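Local coordinates for aminopeptidase-like protein (Chaetomium thermophilum, PDB 5JM6) that probably works as a zinc-dependent aminopeptidase of the M18 family and assembles into a dodecamer, at residues A[67-72]-A[138-143]; A[180-185]-A[269-274]; A[263-268]-A[275-280]. All coordinates share one frame; numbering follows the deposited sequence.

Interaction 1: A[67-72]-A[138-143]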
loop_
_atom_site.group_PDB
_atom_site.type_symbol
_atom_site.label_atom_id
_atom_site.label_comp_id
_atom_site.label_asym_id
_atom_site.label_seq_id
_atom_site.Cartn_x
_atom_site.Cartn_y
_atom_site.Cartn_z
ATOM N N THR A 67 -34.586 29.776 16.448
ATOM C CA THR A 67 -34.780 28.427 16.969
ATOM C C THR A 67 -36.179 27.926 16.657
ATOM O O THR A 67 -37.071 28.710 16.334
ATOM C CB THR A 67 -34.542 28.359 18.492
ATOM O OG1 THR A 67 -35.658 28.935 19.185
ATOM C CG2 THR A 67 -33.267 29.102 18.869
ATOM N N VAL A 68 -36.363 26.615 16.746
ATOM C CA VAL A 68 -37.647 26.011 16.431
ATOM C C VAL A 68 -38.736 26.550 17.368
ATOM O O VAL A 68 -39.897 26.664 16.975
ATOM C CB VAL A 68 -37.562 24.461 16.496
ATOM C CG1 VAL A 68 -37.381 23.971 17.926
ATOM C CG2 VAL A 68 -38.779 23.826 15.855
ATOM N N PHE A 69 -38.355 26.930 18.586
ATOM C CA PHE A 69 -39.312 27.472 19.547
ATOM C C PHE A 69 -39.756 28.881 19.180
ATOM O O PHE A 69 -40.880 29.280 19.481
ATOM C CB PHE A 69 -38.722 27.465 20.954
ATOM C CG PHE A 69 -38.269 26.115 21.401
ATOM C CD1 PHE A 69 -39.190 25.114 21.657
ATOM C CD2 PHE A 69 -36.923 25.839 21.552
ATOM C CE1 PHE A 69 -38.775 23.863 22.062
ATOM C CE2 PHE A 69 -36.502 24.593 21.959
ATOM C CZ PHE A 69 -37.429 23.603 22.214
ATOM N N HIS A 70 -38.876 29.641 18.540
ATOM C CA HIS A 70 -39.264 30.958 18.061
ATOM C C HIS A 70 -40.221 30.832 16.883
ATOM O O HIS A 70 -41.143 31.633 16.737
ATOM C CB HIS A 70 -38.038 31.781 17.665
ATOM C CG HIS A 70 -37.231 32.253 18.832
ATOM N ND1 HIS A 70 -36.292 31.461 19.458
ATOM C CD2 HIS A 70 -37.233 33.431 19.499
ATOM C CE1 HIS A 70 -35.744 32.133 20.454
ATOM N NE2 HIS A 70 -36.298 33.332 20.500
ATOM N N VAL A 71 -40.013 29.816 16.055
ATOM C CA VAL A 71 -40.833 29.638 14.863
ATOM C C VAL A 71 -42.289 29.347 15.217
ATOM O O VAL A 71 -43.200 29.937 14.638
ATOM C CB VAL A 71 -40.281 28.516 13.970
ATOM C CG1 VAL A 71 -41.225 28.242 12.808
ATOM C CG2 VAL A 71 -38.909 28.900 13.460
ATOM N N VAL A 72 -42.512 28.452 16.174
ATOM C CA VAL A 72 -43.875 28.146 16.594
ATOM C C VAL A 72 -44.514 29.368 17.252
ATOM O O VAL A 72 -45.691 29.651 17.034
ATOM C CB VAL A 72 -43.916 26.936 17.548
ATOM C CG1 VAL A 72 -45.225 26.893 18.325
ATOM C CG2 VAL A 72 -43.727 25.653 16.761
ATOM N N THR A 138 -28.282 22.530 14.064
ATOM C CA THR A 138 -27.878 23.490 15.084
ATOM C C THR A 138 -27.057 22.797 16.170
ATOM O O THR A 138 -26.996 21.570 16.216
ATOM C CB THR A 138 -29.104 24.197 15.703
ATOM O OG1 THR A 138 -28.679 25.352 16.437
ATOM C CG2 THR A 138 -29.875 23.254 16.614
ATOM N N ALA A 139 -26.393 23.581 17.014
ATOM C CA ALA A 139 -25.552 23.021 18.069
ATOM C C ALA A 139 -26.123 23.311 19.452
ATOM O O ALA A 139 -26.107 24.451 19.913
ATOM C CB ALA A 139 -24.137 23.567 17.958
ATOM N N ARG A 140 -26.607 22.270 20.121
ATOM C CA ARG A 140 -27.269 22.446 21.408
ATOM C C ARG A 140 -26.290 22.426 22.572
ATOM O O ARG A 140 -25.330 21.655 22.583
ATOM C CB ARG A 140 -28.338 21.370 21.604
ATOM C CG ARG A 140 -29.428 21.433 20.554
ATOM C CD ARG A 140 -30.652 20.624 20.931
ATOM N NE ARG A 140 -31.859 21.423 20.739
ATOM C CZ ARG A 140 -32.639 21.365 19.663
ATOM N NH1 ARG A 140 -32.353 20.531 18.672
ATOM N NH2 ARG A 140 -33.709 22.142 19.582
ATOM N N LEU A 141 -26.544 23.293 23.547
ATOM C CA LEU A 141 -25.769 23.313 24.777
ATOM C C LEU A 141 -25.908 21.987 25.514
ATOM O O LEU A 141 -27.003 21.435 25.625
ATOM C CB LEU A 141 -26.213 24.465 25.682
ATOM C CG LEU A 141 -25.501 25.814 25.552
ATOM C CD1 LEU A 141 -25.651 26.399 24.154
ATOM C CD2 LEU A 141 -26.022 26.785 26.601
ATOM N N LYS A 142 -24.785 21.481 26.008
ATOM C CA LYS A 142 -24.761 20.257 26.797
ATOM C C LYS A 142 -25.548 20.449 28.092
ATOM O O LYS A 142 -25.741 21.583 28.528
ATOM C CB LYS A 142 -23.316 19.864 27.103
ATOM C CG LYS A 142 -22.472 19.566 25.873
ATOM C CD LYS A 142 -21.785 18.229 26.027
ATOM C CE LYS A 142 -20.851 17.885 24.876
ATOM N NZ LYS A 142 -19.659 18.773 24.796
ATOM N N PRO A 143 -26.030 19.348 28.697
ATOM C CA PRO A 143 -26.607 19.456 30.042
ATOM C C PRO A 143 -25.681 20.186 31.018
ATOM O O PRO A 143 -26.144 21.053 31.757
ATOM C CB PRO A 143 -26.805 17.996 30.440
ATOM C CG PRO A 143 -27.165 17.340 29.146
ATOM C CD PRO A 143 -26.337 18.044 28.081
#
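V68 and F69, in the first turn of helix 68-81, meet the end of a single long side chain, R140 of strand 139-141. T67 is the N-cap residue, directly before the helix, and its OG1 shares a hydrogen bond with H70 ND1 at 2.6 Å, in the plane of the imidazole ring, with either atom able to be the donor. That bond ties the cap to the first turn and helps hold the H70 ring in its orientation. V68 comes next, its side chain starting out toward the strand, and its CG1 lies 4.4 Å from R140 NH2. The same methyl rests 4.0 Å above the F69 ring, over its centre, so the two hydrophobic residues are packed on each other before they reach the arginine. F69 starts off across the contact, but its ring swings nearer and brings CE2 to 4.4 Å from R140 NH2, an oblique approach to the ring. From the arginine's side both neighbours stand at the edge of the guanidinium, near its plane, while T138 CG2 lies over one face, 4.2 Å above it and offset toward the rim. The R140 chain is extended at chi2, -165°, and then bends at its far end, which turns the guanidinium edge to V68 and F69. Beyond the two segments the guanidinium makes a cation-pi contact with Y161 and a long, weak ion pair with E283. The contact joins the start of helix 68-81, whose V68 side chain is about 8 Å from that of the zinc ligand H133, to a strand of the six-stranded antiparallel sheet. Its chemistry is loose van der Waals contact, 55 Å² in all, between a hydrophobic helix start and the rim of a cation whose charge is addressed elsewhere, probably by Y161 and E283.

Interaction 2: A[180-185]-A[269-274]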
loop_
_atom_site.group_PDB
_atom_site.type_symbol
_atom_site.label_atom_id
_atom_site.label_comp_id
_atom_site.label_asym_id
_atom_site.label_seq_id
_atom_site.Cartn_x
_atom_site.Cartn_y
_atom_site.Cartn_z
ATOM N N VAL A 180 -36.258 28.642 28.209
ATOM C CA VAL A 180 -35.836 28.457 29.588
ATOM C C VAL A 180 -37.006 27.938 30.409
ATOM O O VAL A 180 -38.131 28.416 30.267
ATOM C CB VAL A 180 -35.319 29.772 30.205
ATOM C CG1 VAL A 180 -34.699 29.512 31.567
ATOM C CG2 VAL A 180 -34.317 30.439 29.277
ATOM N N ILE A 181 -36.744 26.958 31.266
ATOM C CA ILE A 181 -37.784 26.466 32.150
ATOM C C ILE A 181 -37.678 27.234 33.460
ATOM O O ILE A 181 -36.770 27.009 34.259
ATOM C CB ILE A 181 -37.653 24.952 32.388
ATOM C CG1 ILE A 181 -37.458 24.227 31.054
ATOM C CG2 ILE A 181 -38.871 24.418 33.107
ATOM C CD1 ILE A 181 -38.616 24.394 30.092
ATOM N N VAL A 182 -38.638 28.125 33.678
ATOM C CA VAL A 182 -38.576 29.078 34.776
ATOM C C VAL A 182 -39.585 28.713 35.853
ATOM O O VAL A 182 -40.667 28.200 35.561
ATOM C CB VAL A 182 -38.823 30.530 34.269
ATOM C CG1 VAL A 182 -39.411 31.431 35.355
ATOM C CG2 VAL A 182 -37.536 31.126 33.714
ATOM N N LYS A 183 -39.216 28.969 37.102
ATOM C CA LYS A 183 -40.129 28.803 38.211
ATOM C C LYS A 183 -40.693 30.166 38.580
ATOM O O LYS A 183 -39.986 31.003 39.137
ATOM C CB LYS A 183 -39.412 28.178 39.404
ATOM C CG LYS A 183 -40.339 27.749 40.508
ATOM C CD LYS A 183 -41.312 26.731 39.951
ATOM C CE LYS A 183 -41.569 25.598 40.925
ATOM N NZ LYS A 183 -42.696 24.734 40.471
ATOM N N ASP A 184 -41.968 30.384 38.271
ATOM C CA ASP A 184 -42.615 31.668 38.528
ATOM C C ASP A 184 -42.715 31.870 40.034
ATOM O O ASP A 184 -43.370 31.088 40.720
ATOM C CB ASP A 184 -44.000 31.708 37.868
ATOM C CG ASP A 184 -44.665 33.082 37.941
ATOM O OD1 ASP A 184 -44.255 33.933 38.757
ATOM O OD2 ASP A 184 -45.622 33.306 37.171
ATOM N N PRO A 185 -42.060 32.918 40.557
ATOM C CA PRO A 185 -42.064 33.078 42.016
ATOM C C PRO A 185 -43.463 33.391 42.547
ATOM O O PRO A 185 -43.826 32.911 43.622
ATOM C CB PRO A 185 -41.093 34.240 42.251
ATOM C CG PRO A 185 -41.026 34.975 40.958
ATOM C CD PRO A 185 -41.325 33.994 39.866
ATOM N N LEU A 269 -34.705 37.785 31.031
ATOM C CA LEU A 269 -36.008 37.336 31.492
ATOM C C LEU A 269 -36.506 38.121 32.710
ATOM O O LEU A 269 -37.604 37.867 33.206
ATOM C CB LEU A 269 -35.963 35.845 31.814
ATOM C CG LEU A 269 -35.424 34.817 30.823
ATOM C CD1 LEU A 269 -35.309 33.466 31.513
ATOM C CD2 LEU A 269 -36.323 34.721 29.606
ATOM N N GLY A 270 -35.705 39.068 33.191
ATOM C CA GLY A 270 -36.088 39.886 34.331
ATOM C C GLY A 270 -36.172 39.121 35.641
ATOM O O GLY A 270 -37.107 39.309 36.422
ATOM N N LEU A 271 -35.189 38.257 35.875
ATOM C CA LEU A 271 -35.098 37.472 37.103
ATOM C C LEU A 271 -33.785 37.744 37.831
ATOM O O LEU A 271 -32.781 38.084 37.206
ATOM C CB LEU A 271 -35.216 35.978 36.801
ATOM C CG LEU A 271 -36.581 35.428 36.405
ATOM C CD1 LEU A 271 -36.652 35.279 34.934
ATOM C CD2 LEU A 271 -36.789 34.078 37.042
ATOM N N SER A 272 -33.792 37.579 39.148
ATOM C CA SER A 272 -32.605 37.822 39.966
ATOM C C SER A 272 -31.987 36.514 40.465
ATOM O O SER A 272 -30.788 36.295 40.309
ATOM C CB SER A 272 -32.918 38.753 41.142
ATOM O OG SER A 272 -33.779 38.146 42.087
ATOM N N ASP A 273 -32.787 35.697 41.144
ATOM C CA ASP A 273 -32.295 34.478 41.783
ATOM C C ASP A 273 -32.041 33.327 40.803
ATOM O O ASP A 273 -32.975 32.799 40.202
ATOM C CB ASP A 273 -33.285 34.028 42.859
ATOM C CG ASP A 273 -32.704 32.974 43.782
ATOM O OD1 ASP A 273 -33.222 31.840 43.794
ATOM O OD2 ASP A 273 -31.730 33.284 44.500
ATOM N N PRO A 274 -30.771 32.918 40.670
ATOM C CA PRO A 274 -30.326 31.828 39.790
ATOM C C PRO A 274 -31.085 30.525 39.991
ATOM O O PRO A 274 -31.116 29.679 39.099
ATOM C CB PRO A 274 -28.868 31.638 40.186
ATOM C CG PRO A 274 -28.457 32.948 40.748
ATOM C CD PRO A 274 -29.648 33.538 41.397
#
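L269 opens the second segment and reaches V180 and V182 of strand 174-183 with one methyl. Its CD1 lies 3.9 Å from V180 CG2 and equally 3.9 Å from V182 CG2, so it bridges two residues whose side chains leave the same side of the strand. L269 CD1 touches more of V180, whose CB and CG1 also stand close to it; the two side chains cross at a slant, whereas L269 and V182 run alongside each other, pointing opposite ways. In L269 CG stands beside the backbone N (chi1 -51°) and chi2 is extended at 171°, which carries CD1 out to the strand. G270 follows with positive phi, 68°, and completes a Schellman motif that ends helix 259-268 and turns the chain. L271 then points back at the strand, and its CD2 meets V182 CG1 at 4.1 Å, the branches approaching tip to tip. V182 is thus divided between two leucines: CG2, beside its backbone N, serves L269, while CG1, anti to that N, serves L271. The chain then runs into the 3-10 turn that leads to strand 277-286. Around this group, V180 also touches I277 and W280 of the adjoining strand and I265 of the helix, while L271 leans on L266. I181, directed away from the loop, packs on W517 of a neighbouring subunit. With 167 Å² buried, everything that meets here is aliphatic: two leucines on either side of a helix-ending glycine close over two strand valines, and the attachment of this turn to the sheet rests, between these segments, on apolar contact alone.

Interaction 3: A[263-268]-A[275-280]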
loop_
_atom_site.group_PDB
_atom_site.type_symbol
_atom_site.label_atom_id
_atom_site.label_comp_id
_atom_site.label_asym_id
_atom_site.label_seq_id
_atom_site.Cartn_x
_atom_site.Cartn_y
_atom_site.Cartn_z
ATOM N N LYS A 263 -26.251 34.713 34.260
ATOM C CA LYS A 263 -26.594 36.092 34.601
ATOM C C LYS A 263 -27.145 36.833 33.393
ATOM O O LYS A 263 -28.058 37.649 33.521
ATOM C CB LYS A 263 -25.385 36.852 35.145
ATOM C CG LYS A 263 -24.760 36.279 36.397
ATOM C CD LYS A 263 -23.599 37.161 36.827
ATOM C CE LYS A 263 -22.410 36.337 37.277
ATOM N NZ LYS A 263 -21.172 37.162 37.360
ATOM N N LEU A 264 -26.581 36.554 32.223
ATOM C CA LEU A 264 -27.038 37.200 31.003
ATOM C C LEU A 264 -28.468 36.769 30.705
ATOM O O LEU A 264 -29.318 37.596 30.389
ATOM C CB LEU A 264 -26.111 36.870 29.830
ATOM C CG LEU A 264 -26.146 37.859 28.662
ATOM C CD1 LEU A 264 -25.731 39.242 29.135
ATOM C CD2 LEU A 264 -25.251 37.392 27.525
ATOM N N ILE A 265 -28.735 35.472 30.838
ATOM C CA ILE A 265 -30.072 34.938 30.603
ATOM C C ILE A 265 -31.081 35.463 31.634
ATOM O O ILE A 265 -32.223 35.764 31.284
ATOM C CB ILE A 265 -30.065 33.390 30.615
ATOM C CG1 ILE A 265 -29.227 32.849 29.450
ATOM C CG2 ILE A 265 -31.481 32.833 30.555
ATOM C CD1 ILE A 265 -29.666 33.338 28.084
ATOM N N LEU A 266 -30.665 35.592 32.892
ATOM C CA LEU A 266 -31.577 36.065 33.937
ATOM C C LEU A 266 -32.030 37.506 33.713
ATOM O O LEU A 266 -33.173 37.850 34.011
ATOM C CB LEU A 266 -30.940 35.954 35.326
ATOM C CG LEU A 266 -30.797 34.602 36.028
ATOM C CD1 LEU A 266 -29.790 34.727 37.158
ATOM C CD2 LEU A 266 -32.133 34.112 36.565
ATOM N N SER A 267 -31.140 38.353 33.206
ATOM C CA SER A 267 -31.504 39.746 32.972
ATOM C C SER A 267 -32.498 39.848 31.819
ATOM O O SER A 267 -33.446 40.631 31.880
ATOM C CB SER A 267 -30.268 40.601 32.686
ATOM O OG SER A 267 -29.997 40.663 31.297
ATOM N N GLN A 268 -32.283 39.047 30.776
ATOM C CA GLN A 268 -33.181 39.025 29.622
ATOM C C GLN A 268 -34.597 38.648 30.030
ATOM O O GLN A 268 -35.570 39.114 29.441
ATOM C CB GLN A 268 -32.690 38.039 28.560
ATOM C CG GLN A 268 -31.252 38.222 28.133
ATOM C CD GLN A 268 -31.102 39.164 26.960
ATOM O OE1 GLN A 268 -32.010 39.301 26.140
ATOM N NE2 GLN A 268 -29.951 39.816 26.871
ATOM N N ASP A 275 -31.683 30.361 41.162
ATOM C CA ASP A 275 -32.318 29.102 41.509
ATOM C C ASP A 275 -33.729 29.012 40.932
ATOM O O ASP A 275 -34.419 28.010 41.116
ATOM C CB ASP A 275 -32.325 28.925 43.028
ATOM C CG ASP A 275 -30.923 28.811 43.602
ATOM O OD1 ASP A 275 -30.216 27.841 43.255
ATOM O OD2 ASP A 275 -30.521 29.695 44.390
ATOM N N SER A 276 -34.142 30.062 40.225
ATOM C CA SER A 276 -35.432 30.091 39.540
ATOM C C SER A 276 -35.388 29.413 38.172
ATOM O O SER A 276 -36.426 29.206 37.544
ATOM C CB SER A 276 -35.917 31.531 39.372
ATOM O OG SER A 276 -36.146 32.146 40.626
ATOM N N ILE A 277 -34.189 29.088 37.701
ATOM C CA ILE A 277 -34.052 28.380 36.435
ATOM C C ILE A 277 -33.862 26.891 36.703
ATOM O O ILE A 277 -32.860 26.476 37.286
ATOM C CB ILE A 277 -32.880 28.925 35.599
ATOM C CG1 ILE A 277 -33.100 30.411 35.304
ATOM C CG2 ILE A 277 -32.740 28.142 34.304
ATOM C CD1 ILE A 277 -32.033 31.033 34.438
ATOM N N LEU A 278 -34.854 26.098 36.309
ATOM C CA LEU A 278 -34.824 24.654 36.511
ATOM C C LEU A 278 -34.009 23.958 35.423
ATOM O O LEU A 278 -33.383 22.924 35.663
ATOM C CB LEU A 278 -36.248 24.093 36.551
ATOM C CG LEU A 278 -37.254 24.823 37.452
ATOM C CD1 LEU A 278 -38.639 24.206 37.335
ATOM C CD2 LEU A 278 -36.799 24.836 38.904
ATOM N N ASN A 279 -34.019 24.551 34.233
ATOM C CA ASN A 279 -33.347 24.011 33.059
ATOM C C ASN A 279 -33.510 24.996 31.913
ATOM O O ASN A 279 -34.277 25.953 32.019
ATOM C CB ASN A 279 -33.924 22.647 32.664
ATOM C CG ASN A 279 -32.856 21.666 32.220
ATOM O OD1 ASN A 279 -32.260 21.817 31.154
ATOM N ND2 ASN A 279 -32.616 20.646 33.036
ATOM N N TRP A 280 -32.782 24.779 30.827
ATOM C CA TRP A 280 -33.057 25.513 29.604
ATOM C C TRP A 280 -32.660 24.692 28.390
ATOM O O TRP A 280 -31.877 23.748 28.490
ATOM C CB TRP A 280 -32.352 26.878 29.584
ATOM C CG TRP A 280 -30.844 26.870 29.691
ATOM C CD1 TRP A 280 -29.977 25.988 29.108
ATOM C CD2 TRP A 280 -30.032 27.850 30.348
ATOM N NE1 TRP A 280 -28.681 26.332 29.403
ATOM C CE2 TRP A 280 -28.687 27.474 30.159
ATOM C CE3 TRP A 280 -30.313 29.000 31.092
ATOM C CZ2 TRP A 280 -27.628 28.209 30.686
ATOM C CZ3 TRP A 280 -29.257 29.724 31.617
ATOM C CH2 TRP A 280 -27.932 29.325 31.411
#
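A helix-turn-strand unit brings the start of strand 277-286 back against helix 259-268; the axes of helix segment 263-268 and strand segment 277-280 come within 11.9 Å at 105°, nearly perpendicular. I265 and L266 of the helix face I277 and W280 of the strand. The end of L266 bends in to the strand, putting CD2 3.7 Å from I277 CD1, with CG a little behind; the two side chains meet obliquely. I277 reaches that far because its chain is extended beyond CG1, chi2 -178°. The same CD1 lies 4.3 Å from I265 CG2, so it touches two consecutive helix residues. W280 offers its six-membered ring: CZ3 approaches I265 CG1 to 3.8 Å, and CE3 lies 4.0 Å from I265 CG2. Its chi1 of 60° holds CG between the backbone N and the carbonyl carbon, aiming the indole at the helix. The four buried side chains meet through carbon atoms. Around them, L261 and V262 of the same helix also touch W280, F253 meets the indole edge-to-face, and I265 packs on V195 of strand 190-196.

Interactions 2 and 3 form one hydrophobic cluster, their centres only 5 Å apart: their segments alternate along the chain, and the turn of interaction 2 joins the helix and strand of interaction 3. Two probable hydrogen bonds bind them, I181 N to N279 O and L271 N to L266 O, both 2.8 Å. Interaction 1 lies about 16 Å from interaction 3, centre to centre, yet touches it through L141 CD2 and W280 NE1 at 3.9 Å, since strands 139-141 and 277-286 are neighbours in the six-stranded antiparallel sheet. It alone approaches the active site: the V68 side chain is about 12 Å from a bound zinc ion, whereas the other two lie away from the metal ligands.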